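Long-range contacts in transcriptional regulator, LacI family (Burkholderia phymatum, PDB 2RGY), which probably regulates transcription as a LacI-family DNA-binding protein whose periplasmic-binding-protein-like domain is expected to sense a small, sugar-like effector: residues P91-F95 / W254-C259; V215-V221 / A278-R282; P235-H241 / T273-S279. All coordinates share one frame; numbering follows the deposited sequence.

In the fold
The family's periplasmic-binding-protein-like fold has two alpha/beta lobes. Contact 1 lies in the lobe with the parallel five-stranded sheet, where helix 244-260 packs on strand 93-96. Contacts 2 and 3 sit on the opposite side of the chain's centre, on the mixed sheet, and share A278 and S279. All are partly buried: three of seven touching residues in contact 1, five of nine in contact 2, six of fourteen in contact 3. Contact 1 is mainly apolar, with one weak bond at its exposed margin; contact 2 ties the C-terminal tail to a turn; contact 3 is a hydrogen-bonded strand pair. Helix 244-260, which supplies one side of contact 1, lies in sequence between the two strands of contact 3.

Contact 1: residues P91-F95 / W254-C259; sequences PKMVF and WLINQC
V94 packs against L255 and W254 where strand 93-95 runs almost antiparallel to helix 254-259, the two N-to-C directions 169° apart, as in an alpha/beta layer. V94 uses both branches: CG1 meets L255 CD2 at 3.9 Å, while CG2 lies 4.0 Å from CE3 of the W254 indole, approaching it obliquely. With CG1 between the backbone N and the carbonyl carbon (chi1 66°) and CG2 anti to the N, a single beta-branched residue, at home in a strand, reaches two helix positions one residue apart. L255 also touches V72 and I11, so it plugs the helix onto the parallel sheet.

Side chains of the helix meet the strand's backbone as well. The other methyl of L255, CD1, packs against the K92 peptide group, 3.7 Å from K92 O. M93 O lies in the indole plane at the edge, 3.6 Å from W254 CZ3. Q258 NE2 sits above one face of that ring, toward the rim, and donates to W254 O at 3.0 Å, a bond within the helix. R268 adds a cation-pi contact to the same ring.

At the exposed margin, K92, extended beyond CG, reaches obliquely over the end of the 254-259 segment. Its CD rests 3.9 Å from C259 SG, and its NZ gives a weak hydrogen bond to Q258 O at 3.4 Å. A lysine suits this place, since its long aliphatic stem can pack while its ammonium remains at the surface.

The chemistry thus grades from hydrocarbon at V94 and L255 to a loose polar tie at K92, implying that close packing of apolar groups, more than directional bonding, holds helix 244-260 to this lobe.

Contact 2: residues V215-V221 / A278-R282; sequences VPGDVSV and ASVAR
V221 and S279 join the two segments through their backbones, V221 N donating to S279 O at 2.9 Å from above the carbonyl plane, while S220 and V280 come within 4.5 Å CA to CA. The S279 side chain completes the grip: its OG donates to V221 O at 2.6 Å, almost in line with that C=O. Standing between the backbone N and the carbonyl carbon (chi1 62°), OG turns back to the residue that its own carbonyl binds. One small serine therefore holds both polar backbone groups of V221, and V280 CG2 lies against V221 O, 3.4 Å away.

Further on, S220 OG lies 3.1 Å from A281 O, although where its proton goes is not settled; H128 NE2 also bonds to A281 O. P216, which follows a cis peptide bond, turns its ring toward the tail, and its CD rests 3.2 Å from A278 O. The small methyl of A281 lies against the ring; the 3.3 Å spacing of P216 CB and A281 CB is unusually short and may be partly model error. At the outer end, a water donates to R282 O at 3.1 Å and weakly to G217 O.

The mix of backbone bonds, serine hydroxyls and a proline-alanine pair implies that the irregular C-terminal tail is fastened to the turn leading into strand 220-223 by specific polar ties together with the close P216-A281 contact.

Contact 3: residues P235-H241 / T273-S279; sequences PALTSVH and TVSMRAS
T273 pairs with H241 where the outermost strand, within this chain, of the mixed sheet runs antiparallel to strand 238-241 in this lobe of the periplasmic-binding-protein-like fold. The T273 carbonyl takes H241 N at 2.6 Å, and its side chain lies beside that of H241, pointing the same way. V274 forms a non-hydrogen-bonded pair with V240, and this valine face packs against helix 112-125. S275 pairs with S239 by two backbone bonds, S275 N to S239 O at 2.7 Å and S239 N to S275 O at 3.1 Å. On the polar face S275 OG and H241 ND1 share D226, while S239 OG bonds to D198.

At M276, a selenomethionine, the strand has ended; its side chain and that of T238 lie obliquely across each other, M276 SE 3.8 Å from T238 CG2. R277 N then donates to T238 OG1 at 2.8 Å, which also contacts a water. The R277 side chain is long enough to fold back: NH1 meets L237 O at 2.8 Å in the guanidinium plane, and NH2 makes a salt bridge with D226. A278 N donates to A236 O. Finally S279 OG, whose own proton goes to V221 O, accepts T238 N at 2.8 Å with a nearly straight N-H...O angle of 171°.

Contact 1: residues P91-F95 / W254-C259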
ATOM      1  N   PRO A  91     -18.643   4.728  23.966  1.00 26.01           N
ATOM      2  CA  PRO A  91     -18.867   3.290  24.155  1.00 26.96           C
ATOM      3  C   PRO A  91     -19.018   2.428  22.892  1.00 26.22           C
ATOM      4  O   PRO A  91     -18.822   1.219  22.953  1.00 28.20           O
ATOM      5  CB  PRO A  91     -20.115   3.247  25.041  1.00 28.31           C
ATOM      6  CG  PRO A  91     -20.015   4.528  25.829  1.00 27.32           C
ATOM      7  CD  PRO A  91     -19.620   5.508  24.743  1.00 27.36           C
ATOM      8  N   LYS A  92     -19.363   3.025  21.755  1.00 24.73           N
ATOM      9  CA  LYS A  92     -19.514   2.244  20.529  1.00 23.29           C
ATOM     10  C   LYS A  92     -18.234   2.242  19.701  1.00 22.18           C
ATOM     11  O   LYS A  92     -18.113   2.950  18.704  1.00 20.09           O
ATOM     12  CB  LYS A  92     -20.697   2.769  19.713  1.00 24.96           C
ATOM     13  CG  LYS A  92     -22.026   2.396  20.342  1.00 26.42           C
ATOM     14  CD  LYS A  92     -23.222   2.837  19.511  1.00 28.89           C
ATOM     15  CE  LYS A  92     -24.523   2.440  20.219  1.00 30.05           C
ATOM     16  NZ  LYS A  92     -25.778   2.864  19.493  1.00 31.17           N
HETATM   17  N   MSE A  93     -17.286   1.423  20.152  1.00 21.99           N
HETATM   18  CA  MSE A  93     -15.968   1.270  19.543  1.00 21.48           C
HETATM   19  C   MSE A  93     -15.617  -0.200  19.417  1.00 19.02           C
HETATM   20  O   MSE A  93     -16.104  -1.028  20.177  1.00 18.82           O
HETATM   21  CB  MSE A  93     -14.884   1.885  20.429  1.00 21.06           C
HETATM   22  CG  MSE A  93     -14.758   3.394  20.416  1.00 28.71           C
HETATM   23 SE   MSE A  93     -13.357   3.879  21.480  1.00 26.95          SE
HETATM   24  CE  MSE A  93     -12.041   3.632  20.487  1.00 27.29           C
ATOM     25  N   VAL A  94     -14.744  -0.511  18.467  1.00 17.09           N
ATOM     26  CA  VAL A  94     -14.266  -1.870  18.296  1.00 16.49           C
ATOM     27  C   VAL A  94     -12.748  -1.760  18.100  1.00 18.69           C
ATOM     28  O   VAL A  94     -12.261  -0.831  17.444  1.00 17.83           O
ATOM     29  CB  VAL A  94     -14.941  -2.588  17.092  1.00 16.11           C
ATOM     30  CG1 VAL A  94     -14.540  -1.941  15.777  1.00 13.95           C
ATOM     31  CG2 VAL A  94     -14.567  -4.065  17.100  1.00 15.70           C
ATOM     32  N   PHE A  95     -12.008  -2.695  18.687  1.00 18.39           N
ATOM     33  CA  PHE A  95     -10.553  -2.697  18.613  1.00 19.72           C
ATOM     34  C   PHE A  95     -10.025  -3.893  17.829  1.00 20.42           C
ATOM     35  O   PHE A  95     -10.381  -5.030  18.113  1.00 20.79           O
ATOM     36  CB  PHE A  95      -9.975  -2.728  20.025  1.00 20.69           C
ATOM     37  CG  PHE A  95     -10.417  -1.585  20.875  1.00 22.86           C
ATOM     38  CD1 PHE A  95     -10.002  -0.284  20.583  1.00 24.50           C
ATOM     39  CD2 PHE A  95     -11.271  -1.796  21.954  1.00 24.78           C
ATOM     40  CE1 PHE A  95     -10.431   0.799  21.355  1.00 25.59           C
ATOM     41  CE2 PHE A  95     -11.713  -0.726  22.737  1.00 26.62           C
ATOM     42  CZ  PHE A  95     -11.290   0.580  22.435  1.00 25.97           C
ATOM     43  N   TRP A 254     -19.893  -6.458  13.775  1.00 14.71           N
ATOM     44  CA  TRP A 254     -20.269  -6.420  15.182  1.00 17.32           C
ATOM     45  C   TRP A 254     -20.629  -4.986  15.554  1.00 18.32           C
ATOM     46  O   TRP A 254     -21.644  -4.741  16.204  1.00 17.74           O
ATOM     47  CB  TRP A 254     -19.107  -6.890  16.057  1.00 15.69           C
ATOM     48  CG  TRP A 254     -19.421  -6.890  17.522  1.00 16.76           C
ATOM     49  CD1 TRP A 254     -20.134  -7.835  18.205  1.00 17.47           C
ATOM     50  CD2 TRP A 254     -19.051  -5.891  18.485  1.00 17.10           C
ATOM     51  NE1 TRP A 254     -20.228  -7.487  19.535  1.00 19.01           N
ATOM     52  CE2 TRP A 254     -19.573  -6.295  19.732  1.00 18.69           C
ATOM     53  CE3 TRP A 254     -18.327  -4.689  18.415  1.00 16.55           C
ATOM     54  CZ2 TRP A 254     -19.398  -5.538  20.907  1.00 17.44           C
ATOM     55  CZ3 TRP A 254     -18.150  -3.934  19.585  1.00 15.98           C
ATOM     56  CH2 TRP A 254     -18.685  -4.366  20.810  1.00 17.94           C
ATOM     57  N   LEU A 255     -19.795  -4.046  15.116  1.00 16.86           N
ATOM     58  CA  LEU A 255     -20.012  -2.632  15.397  1.00 17.71           C
ATOM     59  C   LEU A 255     -21.283  -2.126  14.717  1.00 17.78           C
ATOM     60  O   LEU A 255     -22.060  -1.380  15.306  1.00 18.32           O
ATOM     61  CB  LEU A 255     -18.797  -1.824  14.926  1.00 16.92           C
ATOM     62  CG  LEU A 255     -18.786  -0.327  15.235  1.00 18.18           C
ATOM     63  CD1 LEU A 255     -18.855  -0.127  16.745  1.00 18.87           C
ATOM     64  CD2 LEU A 255     -17.531   0.316  14.653  1.00 14.41           C
ATOM     65  N   ILE A 256     -21.499  -2.544  13.479  1.00 16.75           N
ATOM     66  CA  ILE A 256     -22.681  -2.122  12.745  1.00 18.02           C
ATOM     67  C   ILE A 256     -23.954  -2.627  13.441  1.00 17.62           C
ATOM     68  O   ILE A 256     -24.957  -1.916  13.493  1.00 18.89           O
ATOM     69  CB  ILE A 256     -22.591  -2.589  11.258  1.00 18.38           C
ATOM     70  CG1 ILE A 256     -21.482  -1.787  10.551  1.00 18.00           C
ATOM     71  CG2 ILE A 256     -23.922  -2.389  10.549  1.00 17.38           C
ATOM     72  CD1 ILE A 256     -21.261  -2.144   9.088  1.00 18.12           C
ATOM     73  N   ASN A 257     -23.903  -3.832  14.008  1.00 18.03           N
ATOM     74  CA  ASN A 257     -25.048  -4.385  14.736  1.00 19.88           C
ATOM     75  C   ASN A 257     -25.443  -3.428  15.870  1.00 21.23           C
ATOM     76  O   ASN A 257     -26.605  -3.042  16.013  1.00 22.10           O
ATOM     77  CB  ASN A 257     -24.695  -5.747  15.355  1.00 19.60           C
ATOM     78  CG  ASN A 257     -24.731  -6.887  14.351  1.00 20.89           C
ATOM     79  OD1 ASN A 257     -24.437  -8.034  14.697  1.00 22.13           O
ATOM     80  ND2 ASN A 257     -25.093  -6.586  13.113  1.00 16.83           N
ATOM     81  N   GLN A 258     -24.456  -3.052  16.675  1.00 23.34           N
ATOM     82  CA  GLN A 258     -24.670  -2.167  17.812  1.00 25.22           C
ATOM     83  C   GLN A 258     -25.144  -0.775  17.393  1.00 24.71           C
ATOM     84  O   GLN A 258     -25.980  -0.170  18.071  1.00 25.68           O
ATOM     85  CB  GLN A 258     -23.374  -2.012  18.613  1.00 26.89           C
ATOM     86  CG  GLN A 258     -22.457  -3.225  18.628  1.00 31.01           C
ATOM     87  CD  GLN A 258     -23.040  -4.409  19.375  1.00 33.65           C
ATOM     88  OE1 GLN A 258     -23.374  -4.306  20.556  1.00 34.62           O
ATOM     89  NE2 GLN A 258     -23.148  -5.551  18.692  1.00 32.33           N
ATOM     90  N   CYS A 259     -24.608  -0.274  16.282  1.00 23.12           N
ATOM     91  CA  CYS A 259     -24.927   1.063  15.787  1.00 23.41           C
ATOM     92  C   CYS A 259     -26.182   1.226  14.951  1.00 25.24           C
ATOM     93  O   CYS A 259     -26.964   2.155  15.179  1.00 25.23           O
ATOM     94  CB  CYS A 259     -23.776   1.611  14.943  1.00 23.40           C
ATOM     95  SG  CYS A 259     -22.295   2.080  15.819  1.00 24.52           S
TER

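Contact 2: residues V215-V221 / A278-R282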
ATOM      1  N   VAL A 215      18.681 -16.021  -1.502  1.00 24.76           N
ATOM      2  CA  VAL A 215      17.514 -16.437  -0.752  1.00 23.72           C
ATOM      3  C   VAL A 215      16.693 -17.268  -1.723  1.00 24.79           C
ATOM      4  O   VAL A 215      16.340 -16.793  -2.798  1.00 25.89           O
ATOM      5  CB  VAL A 215      16.695 -15.213  -0.290  1.00 22.64           C
ATOM      6  CG1 VAL A 215      15.437 -15.668   0.437  1.00 19.31           C
ATOM      7  CG2 VAL A 215      17.544 -14.342   0.606  1.00 20.71           C
ATOM      8  N   PRO A 216      16.378 -18.522  -1.367  1.00 25.76           N
ATOM      9  CA  PRO A 216      16.702 -19.243  -0.134  1.00 26.95           C
ATOM     10  C   PRO A 216      18.093 -19.867  -0.116  1.00 29.03           C
ATOM     11  O   PRO A 216      18.448 -20.571   0.833  1.00 28.83           O
ATOM     12  CB  PRO A 216      15.623 -20.314  -0.079  1.00 27.28           C
ATOM     13  CG  PRO A 216      15.514 -20.697  -1.539  1.00 26.00           C
ATOM     14  CD  PRO A 216      15.519 -19.342  -2.241  1.00 24.93           C
ATOM     15  N   GLY A 217      18.872 -19.632  -1.164  1.00 29.53           N
ATOM     16  CA  GLY A 217      20.210 -20.200  -1.227  1.00 32.27           C
ATOM     17  C   GLY A 217      20.978 -20.212   0.086  1.00 32.07           C
ATOM     18  O   GLY A 217      21.135 -21.260   0.707  1.00 33.90           O
ATOM     19  N   ASP A 218      21.455 -19.047   0.507  1.00 31.23           N
ATOM     20  CA  ASP A 218      22.227 -18.919   1.737  1.00 29.99           C
ATOM     21  C   ASP A 218      21.363 -18.624   2.958  1.00 28.81           C
ATOM     22  O   ASP A 218      21.701 -19.018   4.070  1.00 28.01           O
ATOM     23  CB  ASP A 218      23.256 -17.801   1.589  1.00 31.03           C
ATOM     24  CG  ASP A 218      24.099 -17.945   0.338  1.00 33.28           C
ATOM     25  OD1 ASP A 218      24.572 -19.077   0.063  1.00 32.79           O
ATOM     26  OD2 ASP A 218      24.294 -16.925  -0.368  1.00 31.65           O
ATOM     27  N   VAL A 219      20.254 -17.925   2.752  1.00 26.49           N
ATOM     28  CA  VAL A 219      19.371 -17.574   3.857  1.00 23.57           C
ATOM     29  C   VAL A 219      17.908 -17.776   3.517  1.00 22.50           C
ATOM     30  O   VAL A 219      17.449 -17.360   2.457  1.00 22.79           O
ATOM     31  CB  VAL A 219      19.554 -16.098   4.272  1.00 23.10           C
ATOM     32  CG1 VAL A 219      18.577 -15.748   5.383  1.00 21.97           C
ATOM     33  CG2 VAL A 219      20.973 -15.864   4.744  1.00 22.47           C
ATOM     34  N   SER A 220      17.182 -18.425   4.422  1.00 20.30           N
ATOM     35  CA  SER A 220      15.758 -18.662   4.242  1.00 19.83           C
ATOM     36  C   SER A 220      15.062 -17.571   5.032  1.00 17.45           C
ATOM     37  O   SER A 220      15.401 -17.325   6.179  1.00 17.93           O
ATOM     38  CB  SER A 220      15.370 -20.039   4.776  1.00 22.52           C
ATOM     39  OG  SER A 220      15.791 -21.058   3.887  1.00 26.71           O
ATOM     40  N   VAL A 221      14.097 -16.916   4.404  1.00 18.03           N
ATOM     41  CA  VAL A 221      13.388 -15.810   5.035  1.00 17.00           C
ATOM     42  C   VAL A 221      11.888 -16.043   5.085  1.00 16.77           C
ATOM     43  O   VAL A 221      11.283 -16.396   4.084  1.00 17.14           O
ATOM     44  CB  VAL A 221      13.642 -14.488   4.259  1.00 15.35           C
ATOM     45  CG1 VAL A 221      12.924 -13.328   4.939  1.00 16.85           C
ATOM     46  CG2 VAL A 221      15.136 -14.218   4.159  1.00 13.70           C
ATOM     47  N   ALA A 278       8.608 -19.211  -2.191  1.00 22.09           N
ATOM     48  CA  ALA A 278       9.964 -19.602  -2.551  1.00 19.88           C
ATOM     49  C   ALA A 278      11.118 -19.048  -1.727  1.00 19.54           C
ATOM     50  O   ALA A 278      12.279 -19.244  -2.091  1.00 19.66           O
ATOM     51  CB  ALA A 278      10.198 -19.287  -4.027  1.00 21.36           C
ATOM     52  N   SER A 279      10.830 -18.375  -0.620  1.00 18.18           N
ATOM     53  CA  SER A 279      11.904 -17.796   0.180  1.00 16.77           C
ATOM     54  C   SER A 279      12.449 -18.716   1.267  1.00 17.41           C
ATOM     55  O   SER A 279      13.419 -18.376   1.932  1.00 17.07           O
ATOM     56  CB  SER A 279      11.447 -16.485   0.816  1.00 15.11           C
ATOM     57  OG  SER A 279      10.361 -16.726   1.673  1.00 16.30           O
ATOM     58  N   VAL A 280      11.823 -19.870   1.458  1.00 17.93           N
ATOM     59  CA  VAL A 280      12.301 -20.824   2.457  1.00 19.18           C
ATOM     60  C   VAL A 280      12.678 -22.156   1.793  1.00 20.07           C
ATOM     61  O   VAL A 280      11.888 -22.732   1.047  1.00 19.52           O
ATOM     62  CB  VAL A 280      11.239 -21.088   3.557  1.00 19.23           C
ATOM     63  CG1 VAL A 280      11.769 -22.117   4.566  1.00 18.78           C
ATOM     64  CG2 VAL A 280      10.898 -19.791   4.272  1.00 20.12           C
ATOM     65  N   ALA A 281      13.893 -22.627   2.065  1.00 21.07           N
ATOM     66  CA  ALA A 281      14.385 -23.886   1.510  1.00 23.88           C
ATOM     67  C   ALA A 281      15.180 -24.634   2.580  1.00 23.91           C
ATOM     68  O   ALA A 281      15.461 -24.091   3.641  1.00 24.33           O
ATOM     69  CB  ALA A 281      15.266 -23.613   0.289  1.00 23.16           C
ATOM     70  N   ARG A 282      15.544 -25.882   2.305  1.00 26.07           N
ATOM     71  CA  ARG A 282      16.298 -26.673   3.273  1.00 28.48           C
ATOM     72  C   ARG A 282      17.739 -26.172   3.430  1.00 29.84           C
ATOM     73  O   ARG A 282      18.336 -25.763   2.414  1.00 29.65           O
ATOM     74  CB  ARG A 282      16.290 -28.141   2.839  1.00 30.36           C
ATOM     75  CG  ARG A 282      17.036 -29.081   3.763  1.00 32.78           C
ATOM     76  CD  ARG A 282      16.194 -30.309   4.064  1.00 33.37           C
ATOM     77  NE  ARG A 282      15.966 -30.409   5.500  1.00 34.09           N
ATOM     78  CZ  ARG A 282      14.769 -30.508   6.060  1.00 33.65           C
ATOM     79  NH1 ARG A 282      13.669 -30.533   5.310  1.00 34.82           N
ATOM     80  NH2 ARG A 282      14.676 -30.562   7.377  1.00 36.58           N
TER
HETATM   81  O   HOH W   1      21.070 -24.311   2.094  1.00 43.30           O

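Contact 3: residues P235-H241 / T273-S279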
ATOM      1  N   PRO A 235      12.851 -13.330  -4.021  1.00 20.35           N
ATOM      2  CA  PRO A 235      11.910 -14.363  -4.481  1.00 19.09           C
ATOM      3  C   PRO A 235      10.550 -14.278  -3.790  1.00 18.34           C
ATOM      4  O   PRO A 235      10.397 -13.549  -2.809  1.00 18.08           O
ATOM      5  CB  PRO A 235      12.640 -15.648  -4.130  1.00 19.97           C
ATOM      6  CG  PRO A 235      13.289 -15.279  -2.820  1.00 21.23           C
ATOM      7  CD  PRO A 235      13.878 -13.922  -3.146  1.00 20.28           C
ATOM      8  N   ALA A 236       9.574 -15.028  -4.296  1.00 16.50           N
ATOM      9  CA  ALA A 236       8.234 -15.031  -3.711  1.00 17.97           C
ATOM     10  C   ALA A 236       8.370 -15.316  -2.216  1.00 17.77           C
ATOM     11  O   ALA A 236       8.947 -16.327  -1.823  1.00 15.81           O
ATOM     12  CB  ALA A 236       7.367 -16.084  -4.382  1.00 18.73           C
ATOM     13  N   LEU A 237       7.832 -14.417  -1.394  1.00 17.83           N
ATOM     14  CA  LEU A 237       7.956 -14.523   0.059  1.00 18.55           C
ATOM     15  C   LEU A 237       7.027 -15.486   0.784  1.00 20.23           C
ATOM     16  O   LEU A 237       5.798 -15.356   0.713  1.00 19.05           O
ATOM     17  CB  LEU A 237       7.800 -13.136   0.689  1.00 19.61           C
ATOM     18  CG  LEU A 237       7.988 -13.044   2.204  1.00 19.32           C
ATOM     19  CD1 LEU A 237       9.451 -13.315   2.558  1.00 19.60           C
ATOM     20  CD2 LEU A 237       7.564 -11.664   2.685  1.00 18.45           C
ATOM     21  N   THR A 238       7.630 -16.444   1.490  1.00 18.65           N
ATOM     22  CA  THR A 238       6.880 -17.408   2.287  1.00 18.25           C
ATOM     23  C   THR A 238       6.479 -16.611   3.518  1.00 18.38           C
ATOM     24  O   THR A 238       7.311 -15.951   4.143  1.00 18.32           O
ATOM     25  CB  THR A 238       7.759 -18.619   2.679  1.00 19.13           C
ATOM     26  OG1 THR A 238       8.027 -19.405   1.504  1.00 16.47           O
ATOM     27  CG2 THR A 238       7.054 -19.486   3.724  1.00 16.83           C
ATOM     28  N   SER A 239       5.199 -16.656   3.863  1.00 17.86           N
ATOM     29  CA  SER A 239       4.713 -15.865   4.979  1.00 18.09           C
ATOM     30  C   SER A 239       3.609 -16.530   5.783  1.00 18.32           C
ATOM     31  O   SER A 239       2.858 -17.346   5.264  1.00 20.14           O
ATOM     32  CB  SER A 239       4.209 -14.520   4.436  1.00 18.16           C
ATOM     33  OG  SER A 239       3.727 -13.663   5.459  1.00 20.63           O
ATOM     34  N   VAL A 240       3.533 -16.174   7.062  1.00 18.14           N
ATOM     35  CA  VAL A 240       2.497 -16.685   7.942  1.00 18.56           C
ATOM     36  C   VAL A 240       1.226 -15.918   7.552  1.00 19.46           C
ATOM     37  O   VAL A 240       1.201 -14.682   7.551  1.00 17.75           O
ATOM     38  CB  VAL A 240       2.841 -16.410   9.422  1.00 17.60           C
ATOM     39  CG1 VAL A 240       1.666 -16.767  10.308  1.00 17.49           C
ATOM     40  CG2 VAL A 240       4.073 -17.219   9.829  1.00 17.26           C
ATOM     41  N   HIS A 241       0.181 -16.658   7.199  1.00 19.30           N
ATOM     42  CA  HIS A 241      -1.070 -16.047   6.784  1.00 21.17           C
ATOM     43  C   HIS A 241      -2.010 -15.691   7.936  1.00 22.35           C
ATOM     44  O   HIS A 241      -2.501 -16.571   8.641  1.00 24.39           O
ATOM     45  CB  HIS A 241      -1.817 -16.965   5.826  1.00 23.12           C
ATOM     46  CG  HIS A 241      -3.119 -16.395   5.367  1.00 25.84           C
ATOM     47  ND1 HIS A 241      -3.200 -15.450   4.369  1.00 27.73           N
ATOM     48  CD2 HIS A 241      -4.382 -16.586   5.813  1.00 26.91           C
ATOM     49  CE1 HIS A 241      -4.460 -15.083   4.217  1.00 28.07           C
ATOM     50  NE2 HIS A 241      -5.199 -15.756   5.082  1.00 26.35           N
ATOM     51  N   THR A 273      -2.325 -19.962   9.014  1.00 24.28           N
ATOM     52  CA  THR A 273      -1.604 -20.989   8.281  1.00 24.13           C
ATOM     53  C   THR A 273      -0.348 -20.364   7.691  1.00 24.53           C
ATOM     54  O   THR A 273      -0.090 -19.170   7.882  1.00 24.16           O
ATOM     55  CB  THR A 273      -2.448 -21.538   7.125  1.00 24.73           C
ATOM     56  OG1 THR A 273      -2.861 -20.450   6.290  1.00 25.30           O
ATOM     57  CG2 THR A 273      -3.685 -22.271   7.658  1.00 24.22           C
ATOM     58  N   VAL A 274       0.439 -21.166   6.987  1.00 23.04           N
ATOM     59  CA  VAL A 274       1.649 -20.650   6.369  1.00 22.51           C
ATOM     60  C   VAL A 274       1.534 -20.722   4.860  1.00 21.73           C
ATOM     61  O   VAL A 274       1.219 -21.771   4.298  1.00 22.19           O
ATOM     62  CB  VAL A 274       2.892 -21.428   6.811  1.00 23.05           C
ATOM     63  CG1 VAL A 274       4.095 -20.972   6.021  1.00 23.69           C
ATOM     64  CG2 VAL A 274       3.141 -21.191   8.285  1.00 26.16           C
ATOM     65  N   SER A 275       1.771 -19.594   4.206  1.00 20.65           N
ATOM     66  CA  SER A 275       1.713 -19.547   2.759  1.00 21.62           C
ATOM     67  C   SER A 275       3.112 -19.842   2.241  1.00 21.34           C
ATOM     68  O   SER A 275       3.970 -18.966   2.208  1.00 21.77           O
ATOM     69  CB  SER A 275       1.236 -18.172   2.299  1.00 22.89           C
ATOM     70  OG  SER A 275      -0.058 -17.918   2.817  1.00 24.08           O
HETATM   71  N   MSE A 276       3.339 -21.093   1.864  1.00 22.32           N
HETATM   72  CA  MSE A 276       4.640 -21.518   1.371  1.00 22.83           C
HETATM   73  C   MSE A 276       4.897 -21.021  -0.037  1.00 23.02           C
HETATM   74  O   MSE A 276       4.142 -21.327  -0.960  1.00 21.82           O
HETATM   75  CB  MSE A 276       4.752 -23.049   1.386  1.00 23.49           C
HETATM   76  CG  MSE A 276       5.010 -23.682   2.749  1.00 27.12           C
HETATM   77 SE   MSE A 276       6.622 -23.276   3.503  1.00 27.32          SE
HETATM   78  CE  MSE A 276       7.730 -23.526   2.150  1.00 26.53           C
ATOM     79  N   ARG A 277       5.965 -20.251  -0.200  1.00 22.12           N
ATOM     80  CA  ARG A 277       6.311 -19.739  -1.518  1.00 22.98           C
ATOM     81  C   ARG A 277       7.735 -20.150  -1.839  1.00 22.91           C
ATOM     82  O   ARG A 277       8.057 -21.331  -1.726  1.00 23.82           O
ATOM     83  CB  ARG A 277       6.102 -18.221  -1.571  1.00 22.25           C
ATOM     84  CG  ARG A 277       4.639 -17.848  -1.293  1.00 22.15           C
ATOM     85  CD  ARG A 277       4.207 -16.584  -2.014  1.00 21.85           C
ATOM     86  NE  ARG A 277       2.785 -16.289  -1.832  1.00 20.69           N
ATOM     87  CZ  ARG A 277       2.250 -15.817  -0.710  1.00 20.09           C
ATOM     88  NH1 ARG A 277       3.016 -15.580   0.347  1.00 19.76           N
ATOM     89  NH2 ARG A 277       0.949 -15.571  -0.647  1.00 19.79           N
ATOM     90  N   ALA A 278       8.608 -19.211  -2.191  1.00 22.09           N
ATOM     91  CA  ALA A 278       9.964 -19.602  -2.551  1.00 19.88           C
ATOM     92  C   ALA A 278      11.118 -19.048  -1.727  1.00 19.54           C
ATOM     93  O   ALA A 278      12.279 -19.244  -2.091  1.00 19.66           O
ATOM     94  CB  ALA A 278      10.198 -19.287  -4.027  1.00 21.36           C
ATOM     95  N   SER A 279      10.830 -18.375  -0.620  1.00 18.18           N
ATOM     96  CA  SER A 279      11.904 -17.796   0.180  1.00 16.77           C
ATOM     97  C   SER A 279      12.449 -18.716   1.267  1.00 17.41           C
ATOM     98  O   SER A 279      13.419 -18.376   1.932  1.00 17.07           O
ATOM     99  CB  SER A 279      11.447 -16.485   0.816  1.00 15.11           C
ATOM    100  OG  SER A 279      10.361 -16.726   1.673  1.00 16.30           O
TER
HETATM  101  O   HOH W   2       9.601 -21.400   0.527  1.00 29.00           O